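Local coordinates for protein putative methylthioribose-1-phosphate isomerase (Pyrococcus horikoshii OT3, PDB 6A34) that probably catalyses the interconversion of methylthioribose-1-phosphate and methylthioribulose-1-phosphate, an isomerisation step of the methionine salvage pathway, at residues G161-H166 with G191-L196; L198-P203 with L224-A229. All blocks are in the same frame, centred on the assembly; numbering follows the deposited sequence.

Contact 1: residues G161-H166 with G191-L196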
ATOM      1  N   GLY A 161       1.241   0.957 -25.128  1.00 33.02           N
ATOM      2  CA  GLY A 161       1.597   2.046 -24.276  1.00 29.80           C
ATOM      3  C   GLY A 161       1.913   1.545 -22.907  1.00 29.03           C
ATOM      4  O   GLY A 161       2.598   0.569 -22.758  1.00 33.77           O
ATOM      5  N   ASN A 162       1.303   2.192 -21.929  1.00 31.46           N
ATOM      6  CA  ASN A 162       1.583   2.042 -20.557  1.00 31.79           C
ATOM      7  C   ASN A 162       0.447   1.218 -19.944  1.00 32.00           C
ATOM      8  O   ASN A 162      -0.724   1.620 -19.958  1.00 33.10           O
ATOM      9  CB  ASN A 162       1.752   3.427 -19.925  1.00 33.31           C
ATOM     10  CG  ASN A 162       2.825   4.272 -20.593  1.00 34.76           C
ATOM     11  OD1 ASN A 162       3.747   3.756 -21.241  1.00 40.76           O
ATOM     12  ND2 ASN A 162       2.728   5.581 -20.428  1.00 33.94           N
ATOM     13  N   ILE A 163       0.814   0.054 -19.422  1.00 32.83           N
ATOM     14  CA  ILE A 163      -0.071  -0.875 -18.759  1.00 33.20           C
ATOM     15  C   ILE A 163       0.250  -0.891 -17.263  1.00 31.02           C
ATOM     16  O   ILE A 163       1.401  -0.766 -16.895  1.00 31.40           O
ATOM     17  CB  ILE A 163       0.116  -2.285 -19.335  1.00 30.57           C
ATOM     18  CG1 ILE A 163       0.035  -2.290 -20.863  1.00 31.26           C
ATOM     19  CG2 ILE A 163      -0.876  -3.229 -18.677  1.00 31.23           C
ATOM     20  CD1 ILE A 163      -1.253  -1.703 -21.411  1.00 32.53           C
ATOM     21  N   LEU A 164      -0.770  -1.114 -16.431  1.00 28.34           N
ATOM     22  CA  LEU A 164      -0.577  -1.230 -14.954  1.00 31.40           C
ATOM     23  C   LEU A 164      -1.169  -2.565 -14.481  1.00 26.09           C
ATOM     24  O   LEU A 164      -2.179  -3.034 -14.967  1.00 27.66           O
ATOM     25  CB  LEU A 164      -1.122   0.063 -14.323  1.00 29.38           C
ATOM     26  CG  LEU A 164      -1.635   0.184 -12.881  1.00 36.75           C
ATOM     27  CD1 LEU A 164      -1.722  -1.085 -12.070  1.00 39.77           C
ATOM     28  CD2 LEU A 164      -0.902   1.272 -12.114  1.00 33.45           C
ATOM     29  N   THR A 165      -0.462  -3.216 -13.573  1.00 25.46           N
ATOM     30  CA  THR A 165      -0.941  -4.462 -13.002  1.00 28.61           C
ATOM     31  C   THR A 165      -0.660  -4.469 -11.503  1.00 29.73           C
ATOM     32  O   THR A 165      -0.151  -3.482 -10.924  1.00 25.54           O
ATOM     33  CB  THR A 165      -0.359  -5.679 -13.735  1.00 25.83           C
ATOM     34  OG1 THR A 165      -1.089  -6.870 -13.419  1.00 26.28           O
ATOM     35  CG2 THR A 165       1.100  -5.896 -13.439  1.00 27.01           C
ATOM     36  N   HIS A 166      -1.090  -5.583 -10.904  1.00 30.91           N
ATOM     37  CA  HIS A 166      -1.245  -5.766  -9.506  1.00 29.41           C
ATOM     38  C   HIS A 166      -0.849  -7.200  -9.163  1.00 31.15           C
ATOM     39  O   HIS A 166      -1.157  -8.137  -9.904  1.00 32.07           O
ATOM     40  CB  HIS A 166      -2.702  -5.455  -9.142  1.00 29.08           C
ATOM     41  CG  HIS A 166      -2.938  -5.181  -7.690  1.00 29.48           C
ATOM     42  ND1 HIS A 166      -2.653  -3.967  -7.117  1.00 29.97           N
ATOM     43  CD2 HIS A 166      -3.455  -5.938  -6.698  1.00 30.53           C
ATOM     44  CE1 HIS A 166      -2.979  -3.988  -5.832  1.00 29.12           C
ATOM     45  NE2 HIS A 166      -3.477  -5.179  -5.546  1.00 27.96           N
ATOM     46  N   GLY A 191       6.816  -5.083 -29.309  1.00 37.74           N
ATOM     47  CA  GLY A 191       7.180  -3.653 -29.226  1.00 39.14           C
ATOM     48  C   GLY A 191       6.024  -2.763 -28.750  1.00 42.75           C
ATOM     49  O   GLY A 191       6.068  -1.548 -28.882  1.00 43.08           O
ATOM     50  N   SER A 192       4.972  -3.353 -28.173  1.00 45.29           N
ATOM     51  CA  SER A 192       3.790  -2.585 -27.874  1.00 45.05           C
ATOM     52  C   SER A 192       3.700  -2.281 -26.365  1.00 40.66           C
ATOM     53  O   SER A 192       2.901  -1.472 -25.959  1.00 41.88           O
ATOM     54  CB  SER A 192       2.558  -3.237 -28.470  1.00 45.53           C
ATOM     55  OG  SER A 192       2.215  -4.419 -27.789  1.00 64.79           O
ATOM     56  N   LEU A 193       4.632  -2.796 -25.562  1.00 35.73           N
ATOM     57  CA  LEU A 193       4.681  -2.470 -24.145  1.00 35.61           C
ATOM     58  C   LEU A 193       5.784  -1.458 -23.847  1.00 35.75           C
ATOM     59  O   LEU A 193       6.965  -1.833 -23.717  1.00 35.65           O
ATOM     60  CB  LEU A 193       4.899  -3.745 -23.330  1.00 34.94           C
ATOM     61  CG  LEU A 193       5.005  -3.511 -21.827  1.00 35.01           C
ATOM     62  CD1 LEU A 193       3.637  -3.193 -21.256  1.00 36.42           C
ATOM     63  CD2 LEU A 193       5.589  -4.726 -21.137  1.00 35.90           C
ATOM     64  N   LYS A 194       5.392  -0.188 -23.661  1.00 35.15           N
ATOM     65  CA  LYS A 194       6.354   0.876 -23.437  1.00 37.94           C
ATOM     66  C   LYS A 194       6.733   0.917 -21.965  1.00 37.51           C
ATOM     67  O   LYS A 194       7.826   1.350 -21.624  1.00 33.54           O
ATOM     68  CB  LYS A 194       5.811   2.251 -23.842  1.00 41.30           C
ATOM     69  CG  LYS A 194       5.376   2.346 -25.293  1.00 55.15           C
ATOM     70  CD  LYS A 194       6.453   1.914 -26.315  1.00 63.55           C
ATOM     71  CE  LYS A 194       5.869   1.504 -27.652  1.00 64.45           C
ATOM     72  NZ  LYS A 194       4.727   2.379 -28.021  1.00 68.68           N
ATOM     73  N   LEU A 195       5.785   0.541 -21.104  1.00 33.19           N
ATOM     74  CA  LEU A 195       5.988   0.671 -19.678  1.00 33.05           C
ATOM     75  C   LEU A 195       4.946  -0.187 -18.974  1.00 33.18           C
ATOM     76  O   LEU A 195       3.776  -0.143 -19.342  1.00 31.66           O
ATOM     77  CB  LEU A 195       5.870   2.143 -19.265  1.00 30.06           C
ATOM     78  CG  LEU A 195       5.903   2.400 -17.755  1.00 33.17           C
ATOM     79  CD1 LEU A 195       7.262   2.091 -17.165  1.00 31.17           C
ATOM     80  CD2 LEU A 195       5.518   3.843 -17.421  1.00 35.99           C
ATOM     81  N   LEU A 196       5.409  -0.963 -17.990  1.00 32.38           N
ATOM     82  CA  LEU A 196       4.579  -1.719 -17.107  1.00 32.06           C
ATOM     83  C   LEU A 196       4.683  -1.137 -15.695  1.00 31.69           C
ATOM     84  O   LEU A 196       5.686  -1.341 -15.047  1.00 26.85           O
ATOM     85  CB  LEU A 196       5.026  -3.182 -17.106  1.00 30.15           C
ATOM     86  CG  LEU A 196       4.130  -4.129 -16.303  1.00 30.36           C
ATOM     87  CD1 LEU A 196       2.688  -4.044 -16.758  1.00 29.08           C
ATOM     88  CD2 LEU A 196       4.626  -5.564 -16.408  1.00 28.51           C
TER
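The flat group that works across this contact is the carboxamide of Asn-162. Its OD1 end lies against the aliphatic carbons of the next strand, with OD1 3.3 Å from Leu-195 CB and 3.6 Å from Lys-194 CB. CG sits anti to its own carbonyl carbon (chi1 -57°), which lays the amide across the Leu-195 side chain at an oblique angle. Asn-162 ND2 hydrogen-bonds a hexane-1,6-diol, probably from the crystallisation liquor, and makes a weak hydrogen bond to Phe-238 O. An alanine here would lack the carboxamide, and would probably loosen the packing over Leu-195 CB and Lys-194 CB and the weak tie to Phe-238 O.

On the face of Ile-163, the packing is apolar. Ile-163 CG1 meets Leu-193 CD1 at 3.7 Å, and Leu-196 CD1 lies 4.0 Å from Ile-163 CB. Thr-165 CG2 takes the crowded position and reaches the same Leu-196 methyl, while its OG1 bonds to Ile-243 O. Met-187 of helix 180-189 covers Ile-163 and Leu-193.

The backbones run parallel. Ile-163 N gives a 3.0 Å bond to Leu-195 O, nearly along the C=O axis. Gly-161 N bonds to Ser-192 O. Lys-194 N reaches Gly-161 O from 37° above the carbonyl plane. The register slips by one residue between Gly-161 and Asn-162, a beta bulge. A CB on Gly-161 would collide with the preceding carbonyl oxygen. The two parallel neighbours, strands 161-165 and 193-199, are joined in sequence through helix 180-189, which makes a beta-alpha-beta crossover.

Contact 2: residues L198-P203 with L224-A229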
ATOM      1  N   LEU A 198       3.920  -1.544 -11.874  1.00 30.12           N
ATOM      2  CA  LEU A 198       3.740  -2.642 -10.921  1.00 32.24           C
ATOM      3  C   LEU A 198       3.406  -2.088  -9.538  1.00 29.12           C
ATOM      4  O   LEU A 198       4.271  -1.471  -8.900  1.00 25.30           O
ATOM      5  CB  LEU A 198       5.034  -3.452 -10.821  1.00 31.17           C
ATOM      6  CG  LEU A 198       5.490  -4.083 -12.124  1.00 34.28           C
ATOM      7  CD1 LEU A 198       6.839  -4.793 -11.913  1.00 32.85           C
ATOM      8  CD2 LEU A 198       4.426  -5.037 -12.652  1.00 31.38           C
ATOM      9  N   ASP A 199       2.173  -2.341  -9.078  1.00 30.21           N
ATOM     10  CA  ASP A 199       1.779  -2.087  -7.696  1.00 28.38           C
ATOM     11  C   ASP A 199       2.572  -3.063  -6.827  1.00 28.29           C
ATOM     12  O   ASP A 199       2.589  -4.260  -7.122  1.00 27.88           O
ATOM     13  CB  ASP A 199       0.284  -2.321  -7.477  1.00 31.18           C
ATOM     14  CG  ASP A 199      -0.661  -1.351  -8.176  1.00 33.46           C
ATOM     15  OD1 ASP A 199      -0.215  -0.290  -8.627  1.00 31.69           O
ATOM     16  OD2 ASP A 199      -1.864  -1.673  -8.245  1.00 37.00           O
ATOM     17  N   GLU A 200       3.195  -2.572  -5.750  1.00 29.36           N
ATOM     18  CA  GLU A 200       3.994  -3.442  -4.885  1.00 29.38           C
ATOM     19  C   GLU A 200       3.125  -4.555  -4.285  1.00 30.22           C
ATOM     20  O   GLU A 200       3.632  -5.672  -4.069  1.00 33.98           O
ATOM     21  CB  GLU A 200       4.747  -2.629  -3.830  1.00 32.17           C
ATOM     22  CG  GLU A 200       3.891  -1.820  -2.860  1.00 33.54           C
ATOM     23  CD  GLU A 200       4.741  -1.144  -1.782  1.00 36.70           C
ATOM     24  OE1 GLU A 200       5.977  -1.305  -1.866  1.00 35.57           O
ATOM     25  OE2 GLU A 200       4.180  -0.483  -0.838  1.00 31.22           O
ATOM     26  N   THR A 201       1.856  -4.217  -3.973  1.00 29.44           N
ATOM     27  CA  THR A 201       0.789  -5.123  -3.512  1.00 28.46           C
ATOM     28  C   THR A 201       1.000  -5.619  -2.072  1.00 28.31           C
ATOM     29  O   THR A 201       1.245  -6.818  -1.806  1.00 27.46           O
ATOM     30  CB  THR A 201       0.597  -6.300  -4.476  1.00 28.92           C
ATOM     31  OG1 THR A 201       0.688  -5.821  -5.819  1.00 28.20           O
ATOM     32  CG2 THR A 201      -0.755  -6.956  -4.291  1.00 28.89           C
ATOM     33  N   ARG A 202       0.854  -4.686  -1.133  1.00 27.45           N
ATOM     34  CA  ARG A 202       0.783  -4.977   0.277  1.00 26.19           C
ATOM     35  C   ARG A 202      -0.491  -5.776   0.538  1.00 28.36           C
ATOM     36  O   ARG A 202      -1.449  -5.653  -0.220  1.00 27.86           O
ATOM     37  CB  ARG A 202       0.768  -3.684   1.109  1.00 25.73           C
ATOM     38  CG  ARG A 202       2.142  -3.090   1.396  1.00 26.90           C
ATOM     39  CD  ARG A 202       2.957  -3.885   2.405  1.00 27.46           C
ATOM     40  NE  ARG A 202       2.441  -3.769   3.755  1.00 27.64           N
ATOM     41  CZ  ARG A 202       2.837  -4.515   4.775  1.00 26.71           C
ATOM     42  NH1 ARG A 202       3.627  -5.560   4.565  1.00 23.00           N
ATOM     43  NH2 ARG A 202       2.422  -4.199   5.990  1.00 24.84           N
ATOM     44  N   PRO A 203      -0.501  -6.583   1.603  1.00 27.89           N
ATOM     45  CA  PRO A 203       0.610  -6.729   2.533  1.00 28.66           C
ATOM     46  C   PRO A 203       1.730  -7.699   2.120  1.00 30.87           C
ATOM     47  O   PRO A 203       2.845  -7.601   2.641  1.00 30.53           O
ATOM     48  CB  PRO A 203      -0.017  -7.308   3.809  1.00 29.46           C
ATOM     49  CG  PRO A 203      -1.349  -7.873   3.367  1.00 28.87           C
ATOM     50  CD  PRO A 203      -1.762  -6.952   2.249  1.00 28.90           C
ATOM     51  N   LEU A 224       8.131   0.351 -10.333  1.00 27.78           N
ATOM     52  CA  LEU A 224       7.508  -0.198  -9.118  1.00 28.24           C
ATOM     53  C   LEU A 224       6.960   0.972  -8.301  1.00 29.29           C
ATOM     54  O   LEU A 224       7.649   1.964  -8.181  1.00 29.53           O
ATOM     55  CB  LEU A 224       8.572  -0.976  -8.344  1.00 28.46           C
ATOM     56  CG  LEU A 224       8.141  -1.528  -6.996  1.00 29.34           C
ATOM     57  CD1 LEU A 224       7.053  -2.581  -7.169  1.00 29.16           C
ATOM     58  CD2 LEU A 224       9.346  -2.133  -6.279  1.00 30.22           C
ATOM     59  N   ILE A 225       5.687   0.903  -7.881  1.00 31.35           N
ATOM     60  CA  ILE A 225       5.047   1.985  -7.102  1.00 31.91           C
ATOM     61  C   ILE A 225       4.337   1.427  -5.864  1.00 32.42           C
ATOM     62  O   ILE A 225       3.893   0.255  -5.822  1.00 31.91           O
ATOM     63  CB  ILE A 225       4.018   2.761  -7.938  1.00 32.10           C
ATOM     64  CG1 ILE A 225       2.942   1.829  -8.499  1.00 29.82           C
ATOM     65  CG2 ILE A 225       4.663   3.624  -9.028  1.00 30.66           C
ATOM     66  CD1 ILE A 225       1.827   2.597  -9.119  1.00 29.84           C
ATOM     67  N   ALA A 226       4.145   2.317  -4.883  1.00 29.91           N
ATOM     68  CA  ALA A 226       3.290   2.028  -3.736  1.00 28.92           C
ATOM     69  C   ALA A 226       1.849   1.968  -4.248  1.00 26.44           C
ATOM     70  O   ALA A 226       1.484   2.674  -5.169  1.00 28.04           O
ATOM     71  CB  ALA A 226       3.454   3.070  -2.644  1.00 30.37           C
ATOM     72  N   ASP A 227       1.043   1.112  -3.628  1.00 26.75           N
ATOM     73  CA  ASP A 227      -0.375   0.902  -4.007  1.00 25.85           C
ATOM     74  C   ASP A 227      -1.138   2.225  -4.024  1.00 26.10           C
ATOM     75  O   ASP A 227      -1.979   2.455  -4.876  1.00 29.87           O
ATOM     76  CB  ASP A 227      -0.984  -0.100  -3.040  1.00 24.38           C
ATOM     77  CG  ASP A 227      -0.279  -1.443  -3.104  1.00 26.32           C
ATOM     78  OD1 ASP A 227      -0.017  -1.897  -4.251  1.00 24.10           O
ATOM     79  OD2 ASP A 227       0.006  -2.029  -2.008  1.00 26.14           O
ATOM     80  N   ASN A 228      -0.848   3.058  -3.024  1.00 29.74           N
ATOM     81  CA  ASN A 228      -1.353   4.399  -2.877  1.00 30.55           C
ATOM     82  C   ASN A 228      -1.177   5.202  -4.162  1.00 28.19           C
ATOM     83  O   ASN A 228      -1.916   6.134  -4.408  1.00 30.30           O
ATOM     84  CB  ASN A 228      -0.637   5.161  -1.742  1.00 30.85           C
ATOM     85  CG  ASN A 228      -1.256   4.905  -0.387  1.00 34.41           C
ATOM     86  OD1 ASN A 228      -2.465   4.636  -0.292  1.00 35.97           O
ATOM     87  ND2 ASN A 228      -0.451   5.002   0.653  1.00 27.33           N
ATOM     88  N   ALA A 229      -0.149   4.912  -4.946  1.00 27.41           N
ATOM     89  CA  ALA A 229       0.129   5.801  -6.060  1.00 28.06           C
ATOM     90  C   ALA A 229      -0.613   5.376  -7.328  1.00 27.86           C
ATOM     91  O   ALA A 229      -0.471   6.030  -8.377  1.00 27.85           O
ATOM     92  CB  ALA A 229       1.632   5.821  -6.316  1.00 33.72           C
TER
HETATM   93  O   HOH W   1       1.634  -0.118  -1.176  1.00 24.44           O
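Two parallel strands, 193-199 and 222-225, end here within a beta-alpha-beta unit. The loop after 193-199 brings Thr-201 to within about 4 Å, side chain to side chain, of Cys-167, the predicted transition-state stabilizer, whose N is bonded by Thr-201 OG1, and of Lys-258, a predicted substrate-binding residue. The last strand bonds are Ile-225 N to Leu-198 O and Glu-200 N to Ile-225 O, both 2.9 Å. Beyond them, the Asp-227 carboxylate takes over the pairing. It accepts two successive backbone N-H groups, with Thr-201 N 3.0 Å from OD1 and Arg-202 N 2.9 Å from OD2. Each oxygen uses its syn lone pair, so the loop is gripped end-on by both oxygens and the carboxylate is fixed in rotation. Thr-201 OG1 also bonds to Asp-199 O within the loop.

The Asp-199 carboxylate stands almost perpendicular to that of Asp-227, at 86°. Asp-199 OD2 is 4.4 Å from Asp-227 OD1, and Asp-199 OD2 is bonded to His-166 ND1. Asp-199 OD1 is buried beside Ile-225 CD1 and has no polar partner in the model. The nearby carboxylate and the unpartnered OD1 might raise the pKa of Asp-199, while the two N-H groups would tend to keep Asp-227 charged.

Glu-200 CG takes the crowded position, and the chain then runs extended past Ala-226. A water joins Glu-200 OE2, at 2.6 Å, to Asp-227 N, with a weak further bond to Asp-227 OD2. Between the subunits, Glu-200 OE2 forms a salt bridge with Arg-202 NE of the second subunit, and the equivalent bridge runs from Arg-202 NE to Glu-200 OE2 of the second subunit. Strand 161-165 borders strand 193-199, while helix 206-217 packs on Leu-198, Glu-200 and Leu-224.

In the fold
Contact 1 closes before contact 2 opens along the chain, and their centres lie about 15 Å apart on the same side of the molecule. Both use strand 193-199, which sits between strands 161-165 and 222-225 in one mixed sheet. Contact 1 pairs its beginning with 161-165, and contact 2 pairs its end with 222-225, an edge strand of the sheet within this chain. Helices 180-189 and 206-217 make the two crossovers. The contacts meet where Thr-165 CG2 packs on Leu-198 CD2 and His-166 packs on Thr-201. Contact 2, at the C-terminal end of 193-199, lies near the predicted active site and the second subunit; contact 1 starts at the strand's other end.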